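Local coordinates for acyl-coa oxidase (Arabidopsis thaliana, PDB 1W07), which uses FAD and molecular oxygen to desaturate long- and medium-chain acyl-CoAs to 2-trans-enoyl-CoAs, releasing hydrogen peroxide in peroxisomal beta-oxidation, at residues Gln466-Leu478 with Asn575-Gln588. The protein carries 1 engineered substitution. Sequence-based numbering, arbitrary orientation.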
loop_
_atom_site.group_PDB
_atom_site.type_symbol
_atom_site.label_atom_id
_atom_site.label_comp_id
_atom_site.label_asym_id
_atom_site.label_seq_id
_atom_site.Cartn_x
_atom_site.Cartn_y
_atom_site.Cartn_z
ATOM N N GLN B 466 4.773 -1.576 37.980
ATOM C CA GLN B 466 5.869 -1.034 38.772
ATOM C C GLN B 466 7.126 -1.885 38.629
ATOM O O GLN B 466 7.893 -2.019 39.585
ATOM C CB GLN B 466 5.453 -0.950 40.241
ATOM N N CYS B 467 7.343 -2.449 37.439
ATOM C CA CYS B 467 8.515 -3.288 37.222
ATOM C C CYS B 467 9.754 -2.585 36.712
ATOM O O CYS B 467 9.748 -1.396 36.405
ATOM C CB CYS B 467 8.220 -4.465 36.281
ATOM S SG CYS B 467 7.572 -4.198 34.588
ATOM N N ARG B 468 10.830 -3.356 36.649
ATOM C CA ARG B 468 12.112 -2.873 36.183
ATOM C C ARG B 468 12.864 -4.070 35.638
ATOM O O ARG B 468 13.481 -4.819 36.393
ATOM C CB ARG B 468 12.908 -2.240 37.326
ATOM C CG ARG B 468 12.447 -0.845 37.718
ATOM C CD ARG B 468 13.511 -0.135 38.548
ATOM N NE ARG B 468 13.158 1.256 38.812
ATOM C CZ ARG B 468 13.974 2.130 39.395
ATOM N NH1 ARG B 468 15.193 1.755 39.777
ATOM N NH2 ARG B 468 13.579 3.381 39.597
ATOM N N SER B 469 12.791 -4.252 34.326
ATOM C CA SER B 469 13.468 -5.353 33.659
ATOM C C SER B 469 14.902 -5.491 34.169
ATOM O O SER B 469 15.587 -4.492 34.402
ATOM C CB SER B 469 13.467 -5.108 32.148
ATOM O OG SER B 469 13.943 -6.239 31.451
ATOM N N GLY B 470 15.350 -6.730 34.345
ATOM C CA GLY B 470 16.699 -6.965 34.830
ATOM C C GLY B 470 17.726 -7.019 33.720
ATOM O O GLY B 470 18.901 -7.296 33.965
ATOM N N VAL B 471 17.282 -6.749 32.496
ATOM C CA VAL B 471 18.162 -6.775 31.334
ATOM C C VAL B 471 19.461 -6.010 31.580
ATOM O O VAL B 471 19.444 -4.828 31.928
ATOM C CB VAL B 471 17.461 -6.177 30.098
ATOM C CG1 VAL B 471 18.449 -6.031 28.964
ATOM C CG2 VAL B 471 16.301 -7.076 29.674
ATOM N N GLN B 472 20.584 -6.698 31.402
ATOM C CA GLN B 472 21.900 -6.097 31.592
ATOM C C GLN B 472 22.761 -6.389 30.375
ATOM O O GLN B 472 23.799 -5.753 30.164
ATOM C CB GLN B 472 22.570 -6.652 32.857
ATOM C CG GLN B 472 21.869 -6.284 34.163
ATOM C CD GLN B 472 22.619 -6.767 35.395
ATOM O OE1 GLN B 472 23.803 -6.467 35.575
ATOM N NE2 GLN B 472 21.933 -7.512 36.253
ATOM N N LYS B 473 22.324 -7.359 29.578
ATOM C CA LYS B 473 23.047 -7.755 28.368
ATOM C C LYS B 473 22.048 -8.072 27.261
ATOM O O LYS B 473 20.934 -8.539 27.530
ATOM C CB LYS B 473 23.913 -8.988 28.642
ATOM C CG LYS B 473 23.120 -10.254 28.966
ATOM C CD LYS B 473 24.020 -11.484 29.078
ATOM C CE LYS B 473 24.459 -11.746 30.511
ATOM N NZ LYS B 473 23.322 -12.240 31.346
ATOM N N ALA B 474 22.455 -7.830 26.022
ATOM C CA ALA B 474 21.600 -8.069 24.862
ATOM C C ALA B 474 20.970 -9.449 24.911
ATOM O O ALA B 474 19.780 -9.606 24.638
ATOM C CB ALA B 474 22.407 -7.908 23.569
ATOM N N GLU B 475 21.780 -10.441 25.272
ATOM C CA GLU B 475 21.338 -11.825 25.356
ATOM C C GLU B 475 20.122 -12.012 26.260
ATOM O O GLU B 475 19.360 -12.966 26.095
ATOM C CB GLU B 475 22.490 -12.715 25.857
ATOM C CG GLU B 475 23.688 -12.866 24.907
ATOM C CD GLU B 475 24.424 -11.562 24.636
ATOM O OE1 GLU B 475 24.682 -10.808 25.595
ATOM O OE2 GLU B 475 24.756 -11.292 23.458
ATOM N N ASP B 476 19.935 -11.108 27.215
ATOM C CA ASP B 476 18.800 -11.221 28.126
ATOM C C ASP B 476 17.455 -11.053 27.419
ATOM O O ASP B 476 16.420 -11.493 27.922
ATOM C CB ASP B 476 18.916 -10.196 29.262
ATOM C CG ASP B 476 20.094 -10.470 30.180
ATOM O OD1 ASP B 476 20.279 -11.643 30.581
ATOM O OD2 ASP B 476 20.833 -9.514 30.513
ATOM N N TRP B 477 17.462 -10.424 26.250
ATOM C CA TRP B 477 16.220 -10.223 25.515
ATOM C C TRP B 477 15.752 -11.474 24.788
ATOM O O TRP B 477 14.776 -11.429 24.049
ATOM C CB TRP B 477 16.364 -9.058 24.533
ATOM C CG TRP B 477 16.183 -7.727 25.190
ATOM C CD1 TRP B 477 17.135 -6.767 25.389
ATOM C CD2 TRP B 477 14.970 -7.206 25.727
ATOM N NE1 TRP B 477 16.588 -5.673 26.017
ATOM C CE2 TRP B 477 15.257 -5.921 26.242
ATOM C CE3 TRP B 477 13.661 -7.696 25.822
ATOM C CZ2 TRP B 477 14.280 -5.123 26.848
ATOM C CZ3 TRP B 477 12.693 -6.900 26.421
ATOM C CH2 TRP B 477 13.009 -5.633 26.926
ATOM N N LEU B 478 16.454 -12.590 24.995
ATOM C CA LEU B 478 16.076 -13.858 24.366
ATOM C C LEU B 478 15.351 -14.716 25.394
ATOM O O LEU B 478 14.957 -15.848 25.121
ATOM C CB LEU B 478 17.312 -14.595 23.831
ATOM C CG LEU B 478 18.119 -13.863 22.749
ATOM C CD1 LEU B 478 19.371 -14.680 22.382
ATOM C CD2 LEU B 478 17.224 -13.600 21.519
ATOM N N ASN B 575 8.753 2.733 32.443
ATOM C CA ASN B 575 9.879 2.842 33.367
ATOM C C ASN B 575 10.365 1.457 33.777
ATOM O O ASN B 575 11.221 1.314 34.648
ATOM C CB ASN B 575 9.494 3.657 34.606
ATOM C CG ASN B 575 9.070 5.074 34.261
ATOM O OD1 ASN B 575 9.792 5.799 33.572
ATOM N ND2 ASN B 575 7.898 5.477 34.740
ATOM N N CYS B 576 9.810 0.434 33.140
ATOM C CA CYS B 576 10.188 -0.950 33.406
ATOM C C CYS B 576 11.316 -1.299 32.424
ATOM O O CYS B 576 12.000 -2.308 32.572
ATOM C CB CYS B 576 8.958 -1.844 33.213
ATOM S SG CYS B 576 9.136 -3.651 33.395
ATOM N N ILE B 577 11.501 -0.432 31.430
ATOM C CA ILE B 577 12.545 -0.578 30.415
ATOM C C ILE B 577 13.265 0.759 30.291
ATOM O O ILE B 577 12.627 1.798 30.170
ATOM C CB ILE B 577 11.953 -0.940 29.032
ATOM C CG1 ILE B 577 11.372 -2.349 29.068
ATOM C CG2 ILE B 577 13.030 -0.854 27.957
ATOM C CD1 ILE B 577 10.708 -2.762 27.781
ATOM N N THR B 578 14.594 0.726 30.322
ATOM C CA THR B 578 15.385 1.947 30.216
ATOM C C THR B 578 15.957 2.090 28.801
ATOM O O THR B 578 16.001 1.121 28.037
ATOM C CB THR B 578 16.550 1.933 31.234
ATOM O OG1 THR B 578 17.063 3.257 31.407
ATOM C CG2 THR B 578 17.669 1.046 30.744
ATOM N N PRO B 579 16.378 3.303 28.423
ATOM C CA PRO B 579 16.934 3.498 27.083
ATOM C C PRO B 579 18.107 2.564 26.794
ATOM O O PRO B 579 18.291 2.120 25.665
ATOM C CB PRO B 579 17.349 4.961 27.100
ATOM C CG PRO B 579 16.287 5.577 27.938
ATOM C CD PRO B 579 16.142 4.599 29.083
ATOM N N LYS B 580 18.897 2.270 27.816
ATOM C CA LYS B 580 20.049 1.395 27.654
ATOM C C LYS B 580 19.609 -0.033 27.357
ATOM O O LYS B 580 20.193 -0.712 26.517
ATOM C CB LYS B 580 20.913 1.420 28.919
ATOM C CG LYS B 580 22.199 0.626 28.788
ATOM C CD LYS B 580 22.908 0.490 30.132
ATOM C CE LYS B 580 24.002 -0.572 30.063
ATOM N NZ LYS B 580 24.492 -0.971 31.418
ATOM N N GLN B 581 18.574 -0.492 28.050
ATOM C CA GLN B 581 18.090 -1.841 27.820
ATOM C C GLN B 581 17.424 -1.902 26.447
ATOM O O GLN B 581 17.371 -2.963 25.819
ATOM C CB GLN B 581 17.087 -2.244 28.903
ATOM C CG GLN B 581 17.659 -2.213 30.320
ATOM C CD GLN B 581 16.597 -2.464 31.380
ATOM O OE1 GLN B 581 15.506 -1.893 31.329
ATOM N NE2 GLN B 581 16.921 -3.303 32.357
ATOM N N ALA B 582 16.926 -0.756 25.983
ATOM C CA ALA B 582 16.261 -0.670 24.688
ATOM C C ALA B 582 17.308 -0.805 23.595
ATOM O O ALA B 582 17.067 -1.424 22.562
ATOM C CB ALA B 582 15.523 0.662 24.559
ATOM N N SER B 583 18.475 -0.223 23.847
ATOM C CA SER B 583 19.579 -0.277 22.908
ATOM C C SER B 583 20.130 -1.704 22.853
ATOM O O SER B 583 20.657 -2.136 21.828
ATOM C CB SER B 583 20.670 0.709 23.335
ATOM O OG SER B 583 21.601 0.927 22.291
ATOM N N LEU B 584 20.008 -2.433 23.958
ATOM C CA LEU B 584 20.463 -3.823 24.021
ATOM C C LEU B 584 19.529 -4.718 23.204
ATOM O O LEU B 584 19.961 -5.700 22.594
ATOM C CB LEU B 584 20.495 -4.307 25.477
ATOM C CG LEU B 584 21.609 -3.716 26.354
ATOM C CD1 LEU B 584 21.414 -4.119 27.816
ATOM C CD2 LEU B 584 22.947 -4.207 25.816
ATOM N N ALA B 585 18.246 -4.379 23.198
ATOM C CA ALA B 585 17.258 -5.155 22.442
ATOM C C ALA B 585 17.548 -4.985 20.958
ATOM O O ALA B 585 17.464 -5.941 20.189
ATOM C CB ALA B 585 15.853 -4.674 22.757
ATOM N N ASN B 586 17.904 -3.762 20.571
ATOM C CA ASN B 586 18.236 -3.453 19.186
ATOM C C ASN B 586 19.473 -4.237 18.742
ATOM O O ASN B 586 19.535 -4.700 17.601
ATOM C CB ASN B 586 18.482 -1.950 19.020
ATOM C CG ASN B 586 18.443 -1.506 17.566
ATOM O OD1 ASN B 586 17.454 -1.728 16.868
ATOM N ND2 ASN B 586 19.518 -0.875 17.105
ATOM N N ASP B 587 20.464 -4.379 19.628
ATOM C CA ASP B 587 21.680 -5.135 19.299
ATOM C C ASP B 587 21.310 -6.603 19.099
ATOM O O ASP B 587 21.798 -7.262 18.178
ATOM C CB ASP B 587 22.731 -5.041 20.418
ATOM C CG ASP B 587 23.242 -3.632 20.638
ATOM O OD1 ASP B 587 23.364 -2.866 19.656
ATOM O OD2 ASP B 587 23.558 -3.295 21.803
ATOM N N GLN B 588 20.448 -7.117 19.969
ATOM C CA GLN B 588 20.018 -8.504 19.857
ATOM C C GLN B 588 19.254 -8.717 18.552
ATOM O O GLN B 588 19.426 -9.740 17.871
ATOM C CB GLN B 588 19.135 -8.879 21.041
ATOM C CG GLN B 588 18.785 -10.358 21.096
ATOM C CD GLN B 588 20.019 -11.261 21.076
ATOM O OE1 GLN B 588 20.289 -11.948 20.086
ATOM N NE2 GLN B 588 20.762 -11.272 22.174
#
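Q581 of helix 579-596 meets S469 and V471 of segment 466-478. Q581 CB lies 4.0 Å from V471 CG1. CG comes next, beside V471 CB and V471 O. With chi2 at 173° the chain runs straight on and carries NE2 between two loop carbonyls. Q581 NE2 donates to S469 O at 2.7 Å, from above that carbonyl's plane, and to V471 O at 3.0 Å, in plane and on a lone pair. Both acceptors lie close to the amide plane. OE1 turns back to accept from T578 N, the N-cap residue, so three bonds fix the amide's rotation. Next to this grip a disulfide joins C467 to C576, and S469 N donates to C576 O at 2.7 Å. The covalent and polar ties fasten the loop before helix 480-503 to the turn before helix 579-596 and to its first turn, within the all-helical C-terminal part of the acyl-CoA oxidase fold and away from the FAD site. Further along, W477 lies between A585 CB on one ring face and V471 CG2 on the other, each offset toward the rim. W477 NE1 donates to Q581 O at 2.8 Å. L561 and L564 of helix 548-566 also touch this indole. Q588 NE2 donates to A474 O at 3.1 Å from above the carbonyl plane; W477 N reaches the same oxygen from the opposite face.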